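PDB 4KQC: periplasmic binding protein/LacI transcriptional regulator from Brachyspira murdochii, which probably binds a carbohydrate or similar small solute in the manner of the solute-binding proteins that serve ABC transporters. Local coordinates for residues Arg202-Leu211 / Gly237-Met248; Ile260-Gln271 / Gly299-Asp309. All coordinates share one frame; numbering follows the deposited sequence. Where two conformers were deposited one is given.

Interaction 1 of 2, residues Arg202-Leu211 / Gly237-Met248; sequences RGKSVLGIYL and GDAQDGGDLVVM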
loop_
_atom_site.group_PDB
_atom_site.type_symbol
_atom_site.label_atom_id
_atom_site.label_comp_id
_atom_site.label_asym_id
_atom_site.label_seq_id
_atom_site.Cartn_x
_atom_site.Cartn_y
_atom_site.Cartn_z
ATOM N N ARG A 202 -3.677 4.596 -23.341
ATOM C CA ARG A 202 -3.097 3.932 -24.518
ATOM C C ARG A 202 -2.818 4.935 -25.641
ATOM O O ARG A 202 -3.358 6.043 -25.684
ATOM C CB ARG A 202 -4.090 2.880 -25.063
ATOM C CG ARG A 202 -4.301 1.694 -24.166
ATOM C CD ARG A 202 -4.980 0.586 -24.971
ATOM N NE ARG A 202 -6.306 0.989 -25.444
ATOM C CZ ARG A 202 -6.702 0.990 -26.704
ATOM N NH1 ARG A 202 -5.909 0.566 -27.670
ATOM N NH2 ARG A 202 -7.945 1.345 -26.989
ATOM N N GLY A 203 -1.998 4.534 -26.582
ATOM C CA GLY A 203 -1.884 5.292 -27.802
ATOM C C GLY A 203 -1.007 6.485 -27.718
ATOM O O GLY A 203 -1.379 7.585 -28.144
ATOM N N LYS A 204 0.199 6.301 -27.197
ATOM C CA LYS A 204 1.165 7.422 -27.115
ATOM C C LYS A 204 0.583 8.638 -26.381
ATOM O O LYS A 204 0.605 9.778 -26.875
ATOM C CB LYS A 204 1.698 7.781 -28.514
ATOM C CG LYS A 204 2.401 6.619 -29.210
ATOM C CD LYS A 204 3.229 7.119 -30.418
ATOM C CE LYS A 204 3.853 5.947 -31.129
ATOM N NZ LYS A 204 2.821 5.201 -31.906
ATOM N N SER A 205 0.045 8.372 -25.202
ATOM C CA SER A 205 -0.580 9.390 -24.368
ATOM C C SER A 205 0.248 9.868 -23.193
ATOM O O SER A 205 0.155 11.071 -22.789
ATOM C CB SER A 205 -1.921 8.905 -23.832
ATOM O OG SER A 205 -2.810 8.558 -24.897
ATOM N N VAL A 206 1.018 8.964 -22.595
ATOM C CA VAL A 206 1.791 9.250 -21.374
ATOM C C VAL A 206 3.156 8.644 -21.482
ATOM O O VAL A 206 3.407 7.767 -22.332
ATOM C CB VAL A 206 1.068 8.771 -20.099
ATOM C CG1 VAL A 206 -0.354 9.358 -19.937
ATOM C CG2 VAL A 206 1.023 7.271 -20.056
ATOM N N LEU A 207 4.087 9.111 -20.661
ATOM C CA LEU A 207 5.424 8.494 -20.609
ATOM C C LEU A 207 5.523 7.450 -19.533
ATOM O O LEU A 207 6.306 6.493 -19.651
ATOM C CB LEU A 207 6.545 9.524 -20.323
ATOM C CG LEU A 207 6.838 10.622 -21.316
ATOM C CD1 LEU A 207 8.003 11.504 -20.797
ATOM C CD2 LEU A 207 7.214 9.897 -22.583
ATOM N N GLY A 208 4.779 7.663 -18.451
ATOM C CA GLY A 208 4.909 6.734 -17.293
ATOM C C GLY A 208 3.579 6.608 -16.612
ATOM O O GLY A 208 2.728 7.465 -16.748
ATOM N N ILE A 209 3.459 5.538 -15.844
ATOM C CA ILE A 209 2.277 5.259 -15.077
ATOM C C ILE A 209 2.683 4.712 -13.741
ATOM O O ILE A 209 3.459 3.729 -13.668
ATOM C CB ILE A 209 1.430 4.223 -15.793
ATOM C CG1 ILE A 209 1.016 4.714 -17.214
ATOM C CG2 ILE A 209 0.245 3.893 -14.906
ATOM C CD1 ILE A 209 0.293 3.644 -18.056
ATOM N N TYR A 210 2.222 5.360 -12.681
ATOM C CA TYR A 210 2.458 4.884 -11.286
ATOM C C TYR A 210 1.147 4.209 -10.791
ATOM O O TYR A 210 0.056 4.803 -10.797
ATOM C CB TYR A 210 2.815 6.051 -10.373
ATOM C CG TYR A 210 2.698 5.765 -8.894
ATOM C CD1 TYR A 210 3.182 4.618 -8.310
ATOM C CD2 TYR A 210 2.129 6.687 -8.047
ATOM C CE1 TYR A 210 3.148 4.418 -6.924
ATOM C CE2 TYR A 210 2.028 6.456 -6.707
ATOM C CZ TYR A 210 2.535 5.357 -6.135
ATOM O OH TYR A 210 2.402 5.211 -4.790
ATOM N N LEU A 211 1.275 2.935 -10.421
ATOM C CA LEU A 211 0.222 2.082 -9.905
ATOM C C LEU A 211 0.275 2.019 -8.381
ATOM O O LEU A 211 1.222 1.472 -7.848
ATOM C CB LEU A 211 0.432 0.691 -10.537
ATOM C CG LEU A 211 0.528 0.589 -12.062
ATOM C CD1 LEU A 211 1.072 -0.771 -12.463
ATOM C CD2 LEU A 211 -0.824 0.902 -12.658
ATOM N N GLY A 237 6.938 1.008 -27.557
ATOM C CA GLY A 237 6.570 1.996 -28.538
ATOM C C GLY A 237 5.285 2.744 -28.241
ATOM O O GLY A 237 4.843 3.528 -29.078
ATOM N N ASP A 238 4.691 2.536 -27.059
ATOM C CA ASP A 238 3.376 3.126 -26.773
ATOM C C ASP A 238 3.405 4.324 -25.874
ATOM O O ASP A 238 2.355 4.841 -25.522
ATOM C CB ASP A 238 2.359 2.121 -26.229
ATOM C CG ASP A 238 0.903 2.551 -26.497
ATOM O OD1 ASP A 238 0.621 3.168 -27.562
ATOM O OD2 ASP A 238 0.004 2.223 -25.700
ATOM N N ALA A 239 4.588 4.811 -25.559
ATOM C CA ALA A 239 4.719 6.047 -24.787
ATOM C C ALA A 239 4.519 7.257 -25.656
ATOM O O ALA A 239 4.603 7.195 -26.876
ATOM C CB ALA A 239 6.041 6.106 -24.069
ATOM N N GLN A 240 4.238 8.374 -25.004
ATOM C CA GLN A 240 3.949 9.627 -25.609
ATOM C C GLN A 240 5.001 10.109 -26.640
ATOM O O GLN A 240 4.647 10.730 -27.652
ATOM C CB GLN A 240 3.765 10.608 -24.440
ATOM C CG GLN A 240 3.100 11.872 -24.758
ATOM C CD GLN A 240 3.078 12.808 -23.587
ATOM O OE1 GLN A 240 3.467 12.448 -22.481
ATOM N NE2 GLN A 240 2.731 14.050 -23.846
ATOM N N ASP A 241 6.273 9.793 -26.386
ATOM C CA ASP A 241 7.394 10.077 -27.271
ATOM C C ASP A 241 7.744 8.927 -28.239
ATOM O O ASP A 241 8.782 8.978 -28.891
ATOM C CB ASP A 241 8.643 10.486 -26.504
ATOM C CG ASP A 241 9.132 9.420 -25.534
ATOM O OD1 ASP A 241 8.575 8.279 -25.471
ATOM O OD2 ASP A 241 10.105 9.710 -24.799
ATOM N N GLY A 242 6.857 7.936 -28.362
ATOM C CA GLY A 242 7.144 6.698 -29.107
ATOM C C GLY A 242 8.141 5.714 -28.553
ATOM O O GLY A 242 8.473 4.701 -29.203
ATOM N N GLY A 243 8.664 5.988 -27.358
ATOM C CA GLY A 243 9.445 4.995 -26.627
ATOM C C GLY A 243 8.528 4.069 -25.852
ATOM O O GLY A 243 7.331 3.923 -26.198
ATOM N N ASP A 244 9.113 3.428 -24.851
ATOM C CA ASP A 244 8.383 2.443 -24.048
ATOM C C ASP A 244 7.802 3.088 -22.793
ATOM O O ASP A 244 8.399 3.948 -22.206
ATOM C CB ASP A 244 9.283 1.344 -23.595
ATOM C CG ASP A 244 9.920 0.592 -24.744
ATOM O OD1 ASP A 244 9.504 0.780 -25.890
ATOM O OD2 ASP A 244 10.802 -0.207 -24.442
ATOM N N LEU A 245 6.610 2.640 -22.413
ATOM C CA LEU A 245 6.019 3.100 -21.174
ATOM C C LEU A 245 6.829 2.647 -19.977
ATOM O O LEU A 245 7.285 1.503 -19.970
ATOM C CB LEU A 245 4.586 2.570 -21.023
ATOM C CG LEU A 245 3.573 3.176 -21.911
ATOM C CD1 LEU A 245 2.285 2.402 -21.894
ATOM C CD2 LEU A 245 3.222 4.581 -21.429
ATOM N N VAL A 246 7.022 3.555 -19.039
ATOM C CA VAL A 246 7.662 3.274 -17.748
ATOM C C VAL A 246 6.587 3.154 -16.694
ATOM O O VAL A 246 5.967 4.130 -16.339
ATOM C CB VAL A 246 8.680 4.354 -17.329
ATOM C CG1 VAL A 246 9.328 3.985 -16.000
ATOM C CG2 VAL A 246 9.731 4.509 -18.440
ATOM N N VAL A 247 6.386 1.934 -16.247
ATOM C CA VAL A 247 5.303 1.622 -15.327
ATOM C C VAL A 247 5.896 1.075 -14.026
ATOM O O VAL A 247 6.755 0.195 -14.066
ATOM C CB VAL A 247 4.328 0.622 -15.968
ATOM C CG1 VAL A 247 3.175 0.300 -15.018
ATOM C CG2 VAL A 247 3.820 1.122 -17.329
HETATM N N MSE A 248 5.472 1.608 -12.894
HETATM C CA MSE A 248 5.995 1.218 -11.558
HETATM C C MSE A 248 4.813 1.040 -10.627
HETATM O O MSE A 248 3.888 1.840 -10.689
HETATM C CB MSE A 248 7.011 2.265 -11.038
HETATM C CG MSE A 248 8.223 2.264 -11.979
HETATM SE SE MSE A 248 9.350 3.765 -11.444
HETATM C CE MSE A 248 10.764 3.283 -12.710
HETATM O O HOH W 1 1.634 2.801 -29.879
HETATM O O HOH W 2 0.568 6.010 -23.694
#
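Asp238 turns its carboxylate onto the loop that leads into strand 208-211. With chi1 at -155° its CG stands opposite the backbone N, which brings the carboxylate oxygens up to two successive amides. Gly203 N meets Asp238 OD2 on the syn side (3.2 Å, N-H...O angle 163°), whereas Lys204 N comes to Asp238 OD1 from above the carboxylate plane. Tyr224 OH also bonds to Asp238 OD2, and a bound water donates to OD1. The aliphatic part of Lys204 runs alongside the type I turn 239-242, its CG 3.3 Å from Ala239 O. Gln240 stretches out beside Ser205, CD lying 3.5 Å from Ser205 O, and its amide continues to Lys142 N and Lys140 O; its backbone N bonds to Val206 O. Leu207 crosses Asp241 at about a right angle, Leu207 CD2 lying 3.6 Å from Asp241 CG, whose carboxylate pairs with Arg131. Further on, the chains run parallel, joined from Leu207 O, just ahead of the strand, with Val246 N (3.1 Å) to Leu211 N with Met248 O (2.8 Å). Leu211 CD1 presses tightly on Val247 CG1, at 3.5 Å. Phe220 of helix 214-223 packs on Ile209, Leu211 and Val247, completing a beta-alpha-beta unit; helix 113-133 covers the face of Tyr210 and Val246, and strand 141-146 pairs along the far edge of strand 208-211.

Interaction 2 of 2, residues Ile260-Gln271 / Gly299-Asp309; sequences IRNGIIQGSVTQ and GAKWYDKTNID. With NO3 (nitrate ion), chain F.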
loop_
_atom_site.group_PDB
_atom_site.type_symbol
_atom_site.label_atom_id
_atom_site.label_comp_id
_atom_site.label_asym_id
_atom_site.label_seq_id
_atom_site.Cartn_x
_atom_site.Cartn_y
_atom_site.Cartn_z
ATOM N N ILE A 260 6.608 -7.820 -13.501
ATOM C CA ILE A 260 8.033 -7.357 -13.279
ATOM C C ILE A 260 9.016 -8.348 -13.929
ATOM O O ILE A 260 9.891 -7.938 -14.634
ATOM C CB ILE A 260 8.341 -7.137 -11.795
ATOM C CG1 ILE A 260 7.565 -5.900 -11.337
ATOM C CG2 ILE A 260 9.864 -6.955 -11.552
ATOM C CD1 ILE A 260 7.467 -5.763 -9.868
ATOM N N ARG A 261 8.820 -9.658 -13.739
ATOM C CA ARG A 261 9.696 -10.638 -14.398
ATOM C C ARG A 261 9.685 -10.554 -15.934
ATOM O O ARG A 261 10.725 -10.724 -16.589
ATOM C CB ARG A 261 9.345 -12.036 -13.938
ATOM C CG ARG A 261 9.652 -12.299 -12.472
ATOM C CD ARG A 261 9.249 -13.734 -12.127
ATOM N NE ARG A 261 9.348 -13.956 -10.704
ATOM C CZ ARG A 261 10.506 -14.098 -10.073
ATOM N NH1 ARG A 261 11.645 -14.085 -10.748
ATOM N NH2 ARG A 261 10.524 -14.297 -8.752
ATOM N N ASN A 262 8.524 -10.252 -16.513
ATOM C CA ASN A 262 8.334 -10.162 -17.945
ATOM C C ASN A 262 8.643 -8.791 -18.532
ATOM O O ASN A 262 8.420 -8.601 -19.736
ATOM C CB ASN A 262 6.855 -10.458 -18.248
ATOM C CG ASN A 262 6.473 -11.894 -18.030
ATOM O OD1 ASN A 262 7.317 -12.784 -18.101
ATOM N ND2 ASN A 262 5.172 -12.137 -17.753
ATOM N N GLY A 263 9.043 -7.805 -17.704
ATOM C CA GLY A 263 9.441 -6.511 -18.192
ATOM C C GLY A 263 8.360 -5.487 -18.511
ATOM O O GLY A 263 8.640 -4.435 -19.087
ATOM N N ILE A 264 7.094 -5.811 -18.166
ATOM C CA ILE A 264 5.976 -4.911 -18.340
ATOM C C ILE A 264 5.976 -3.790 -17.264
ATOM O O ILE A 264 5.703 -2.660 -17.560
ATOM C CB ILE A 264 4.635 -5.700 -18.327
ATOM C CG1 ILE A 264 4.637 -6.776 -19.437
ATOM C CG2 ILE A 264 3.461 -4.739 -18.491
ATOM C CD1 ILE A 264 3.643 -7.868 -19.211
ATOM N N ILE A 265 6.354 -4.157 -16.045
ATOM C CA ILE A 265 6.434 -3.216 -14.936
ATOM C C ILE A 265 7.904 -3.166 -14.558
ATOM O O ILE A 265 8.530 -4.225 -14.379
ATOM C CB ILE A 265 5.519 -3.673 -13.744
ATOM C CG1 ILE A 265 4.067 -3.630 -14.166
ATOM C CG2 ILE A 265 5.797 -2.851 -12.505
ATOM C CD1 ILE A 265 3.095 -4.149 -13.114
ATOM N N GLN A 266 8.474 -1.962 -14.467
ATOM C CA GLN A 266 9.912 -1.814 -14.250
ATOM C C GLN A 266 10.301 -2.163 -12.829
ATOM O O GLN A 266 11.401 -2.646 -12.592
ATOM C CB GLN A 266 10.409 -0.411 -14.625
ATOM C CG GLN A 266 10.240 -0.063 -16.095
ATOM C CD GLN A 266 10.602 -1.248 -17.007
ATOM O OE1 GLN A 266 9.733 -1.890 -17.653
ATOM N NE2 GLN A 266 11.887 -1.599 -16.996
ATOM N N GLY A 267 9.409 -1.944 -11.873
ATOM C CA GLY A 267 9.750 -2.183 -10.474
ATOM C C GLY A 267 8.590 -1.682 -9.644
ATOM O O GLY A 267 7.721 -0.940 -10.177
ATOM N N SER A 268 8.632 -2.024 -8.382
ATOM C CA SER A 268 7.630 -1.609 -7.410
ATOM C C SER A 268 8.208 -1.492 -6.043
ATOM O O SER A 268 9.348 -1.922 -5.768
ATOM C CB SER A 268 6.474 -2.638 -7.377
ATOM O OG SER A 268 5.719 -2.631 -8.590
ATOM N N VAL A 269 7.468 -0.883 -5.130
ATOM C CA VAL A 269 7.897 -0.882 -3.722
ATOM C C VAL A 269 7.114 -1.877 -2.921
ATOM O O VAL A 269 5.923 -2.051 -3.170
ATOM C CB VAL A 269 7.814 0.524 -3.072
ATOM C CG1 VAL A 269 8.837 1.421 -3.683
ATOM C CG2 VAL A 269 6.465 1.133 -3.189
ATOM N N THR A 270 7.793 -2.569 -2.010
ATOM C CA THR A 270 7.114 -3.566 -1.148
ATOM C C THR A 270 7.164 -3.109 0.276
ATOM O O THR A 270 8.108 -2.476 0.736
ATOM C CB THR A 270 7.722 -4.989 -1.236
ATOM O OG1 THR A 270 6.994 -5.907 -0.419
ATOM C CG2 THR A 270 9.192 -5.053 -0.854
ATOM N N GLN A 271 6.124 -3.441 0.995
ATOM C CA GLN A 271 6.124 -3.280 2.435
ATOM C C GLN A 271 6.820 -4.451 3.129
ATOM O O GLN A 271 7.357 -5.310 2.485
ATOM C CB GLN A 271 4.691 -3.145 2.949
ATOM C CG GLN A 271 3.771 -2.126 2.251
ATOM C CD GLN A 271 2.393 -2.116 2.872
ATOM O OE1 GLN A 271 2.250 -1.721 4.055
ATOM N NE2 GLN A 271 1.399 -2.553 2.163
ATOM N N GLY A 299 8.666 0.823 7.089
ATOM C CA GLY A 299 9.404 1.079 5.864
ATOM C C GLY A 299 8.975 0.384 4.611
ATOM O O GLY A 299 7.926 -0.249 4.609
ATOM N N ALA A 300 9.720 0.570 3.534
ATOM C CA ALA A 300 9.400 -0.005 2.266
ATOM C C ALA A 300 10.671 -0.117 1.461
ATOM O O ALA A 300 11.623 0.577 1.775
ATOM C CB ALA A 300 8.361 0.850 1.559
ATOM N N LYS A 301 10.699 -1.051 0.502
ATOM C CA LYS A 301 11.904 -1.325 -0.268
ATOM C C LYS A 301 11.534 -1.460 -1.743
ATOM O O LYS A 301 10.461 -2.036 -2.078
ATOM C CB LYS A 301 12.565 -2.626 0.159
ATOM C CG LYS A 301 13.286 -2.613 1.496
ATOM C CD LYS A 301 14.039 -3.935 1.620
ATOM C CE LYS A 301 14.897 -4.043 2.859
ATOM N NZ LYS A 301 15.698 -2.818 3.037
ATOM N N TRP A 302 12.403 -0.897 -2.589
ATOM C CA TRP A 302 12.260 -1.074 -4.032
ATOM C C TRP A 302 12.650 -2.491 -4.398
ATOM O O TRP A 302 13.680 -3.003 -3.933
ATOM C CB TRP A 302 13.199 -0.091 -4.754
ATOM C CG TRP A 302 13.227 -0.210 -6.223
ATOM C CD1 TRP A 302 14.179 -0.795 -6.986
ATOM C CD2 TRP A 302 12.206 0.269 -7.130
ATOM N NE1 TRP A 302 13.852 -0.664 -8.322
ATOM C CE2 TRP A 302 12.634 -0.050 -8.440
ATOM C CE3 TRP A 302 10.986 0.932 -6.961
ATOM C CZ2 TRP A 302 11.910 0.325 -9.581
ATOM C CZ3 TRP A 302 10.266 1.256 -8.083
ATOM C CH2 TRP A 302 10.723 0.948 -9.374
ATOM N N TYR A 303 11.910 -3.066 -5.319
ATOM C CA TYR A 303 12.244 -4.364 -5.916
ATOM C C TYR A 303 12.000 -4.313 -7.429
ATOM O O TYR A 303 11.118 -3.561 -7.933
ATOM C CB TYR A 303 11.584 -5.503 -5.219
ATOM C CG TYR A 303 10.122 -5.703 -5.547
ATOM C CD1 TYR A 303 9.164 -4.968 -4.879
ATOM C CD2 TYR A 303 9.731 -6.654 -6.467
ATOM C CE1 TYR A 303 7.865 -5.180 -5.122
ATOM C CE2 TYR A 303 8.387 -6.856 -6.743
ATOM C CZ TYR A 303 7.483 -6.095 -6.076
ATOM O OH TYR A 303 6.161 -6.315 -6.386
ATOM N N ASP A 304 12.808 -5.105 -8.134
ATOM C CA ASP A 304 12.811 -5.112 -9.575
ATOM C C ASP A 304 13.412 -6.436 -10.018
ATOM O O ASP A 304 13.653 -7.302 -9.192
ATOM C CB ASP A 304 13.485 -3.844 -10.133
ATOM C CG ASP A 304 14.983 -3.744 -9.808
ATOM O OD1 ASP A 304 15.577 -4.753 -9.387
ATOM O OD2 ASP A 304 15.518 -2.611 -9.930
ATOM N N LYS A 305 13.681 -6.556 -11.303
ATOM C CA LYS A 305 14.172 -7.832 -11.843
ATOM C C LYS A 305 15.483 -8.212 -11.234
ATOM O O LYS A 305 15.759 -9.401 -11.061
ATOM C CB LYS A 305 14.362 -7.745 -13.342
ATOM C CG LYS A 305 13.138 -8.127 -14.103
ATOM C CD LYS A 305 13.466 -8.411 -15.581
ATOM C CE LYS A 305 13.566 -9.906 -15.893
ATOM N NZ LYS A 305 14.842 -10.582 -15.547
ATOM N N THR A 306 16.270 -7.218 -10.872
ATOM C CA THR A 306 17.593 -7.471 -10.337
ATOM C C THR A 306 17.596 -8.092 -8.950
ATOM O O THR A 306 18.511 -8.881 -8.623
ATOM C CB THR A 306 18.423 -6.183 -10.310
ATOM O OG1 THR A 306 18.416 -5.610 -11.621
ATOM C CG2 THR A 306 19.872 -6.473 -9.870
ATOM N N ASN A 307 16.624 -7.749 -8.104
ATOM C CA ASN A 307 16.675 -8.249 -6.725
ATOM C C ASN A 307 15.465 -9.047 -6.288
ATOM O O ASN A 307 15.361 -9.442 -5.121
ATOM C CB ASN A 307 16.922 -7.118 -5.715
ATOM C CG ASN A 307 15.760 -6.146 -5.610
ATOM O OD1 ASN A 307 14.821 -6.230 -6.399
ATOM N ND2 ASN A 307 15.800 -5.260 -4.613
ATOM N N ILE A 308 14.546 -9.282 -7.222
ATOM C CA ILE A 308 13.312 -9.998 -6.861
ATOM C C ILE A 308 13.534 -11.407 -6.234
ATOM O O ILE A 308 12.704 -11.873 -5.414
ATOM C CB ILE A 308 12.375 -10.100 -8.092
ATOM C CG1 ILE A 308 10.942 -10.506 -7.712
ATOM C CG2 ILE A 308 12.941 -11.076 -9.129
ATOM C CD1 ILE A 308 9.927 -10.254 -8.812
ATOM N N ASP A 309 14.627 -12.079 -6.614
ATOM C CA ASP A 309 14.914 -13.393 -6.029
ATOM C C ASP A 309 15.918 -13.357 -4.904
ATOM O O ASP A 309 16.282 -14.413 -4.356
ATOM C CB ASP A 309 15.391 -14.353 -7.110
ATOM C CG ASP A 309 14.339 -14.596 -8.147
ATOM O OD1 ASP A 309 13.208 -14.935 -7.738
ATOM O OD2 ASP A 309 14.654 -14.511 -9.354
HETATM N N NO3 F . 4.214 -15.647 -16.113
HETATM O O1 NO3 F . 5.422 -15.720 -15.890
HETATM O O2 NO3 F . 3.291 -16.389 -15.350
HETATM O O3 NO3 F . 3.743 -14.826 -17.139
HETATM O O HOH W 3 12.967 -4.710 -13.502
#
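The indole of Trp302 has the Ser268 backbone over one face, Ser268 O toward the rim, with Gly267 C meeting it obliquely, while Val269 CG1 meets its edge at CE3 (4.0 Å). A chi1 of 176°, with CG opposite the backbone N, lays the ring back across strand 267-270; Trp302 CH2 comes within 3.4 Å of Gly267 C, and a side chain on that glycine would clash with the ring. Trp302 NE1 donates to Asp304 OD2 (3.0 Å), and Lys123 adds a cation-pi contact. Replacing Trp302 with an alanine would probably open a gap beside Gly267 and leave Asp304 OD2 without its indole donor. The phenol of Tyr303 has Thr270 N in plane at its edge; Ile260 CD1 approaches CE2 obliquely, at 3.4 Å, and the hydroxyl bonds to Asp251 O. Ile308 CD1 lies over one face of the Arg261 guanidinium, toward its rim, and Asp309 takes its edge with the two planes 20° apart. In this salt bridge Arg261 NH2 meets Asp309 OD1 at 2.9 Å on the syn side, while the bond from NH1 to OD2 is weak. Reciprocal backbone bonds join Ser268 to Tyr303 and Thr270 to Lys301, Tyr303 N reaching Ser268 O at 2.8 Å. Strand 301-303 thus forms the antiparallel edge of an otherwise parallel sheet, beside the chain crossings between the two alpha/beta domains that characterise type I periplasmic binding proteins.

From the N terminus the chain first builds most of one sheet, then strands 141-146 and 179-184 of the other, before reaching interaction 1. This contact closes a loop of 25 residues containing helix 214-223. Interaction 2 opens in the last turn of helix 254-261, which follows strand 246-250; its 27-residue loop carries helix 273-288 and visits the first sheet at strand 296-297 before returning to pair strand 301-303. The two contacts are in series, neither enclosing the other, with centres about 18 Å apart. They meet inside one mixed sheet, where strands 246-250 and 267-270 are neighbours: Val247 O and Gln266 N (2.8 Å) probably share a hydrogen bond, and Met248 SE packs against Trp302 CH2.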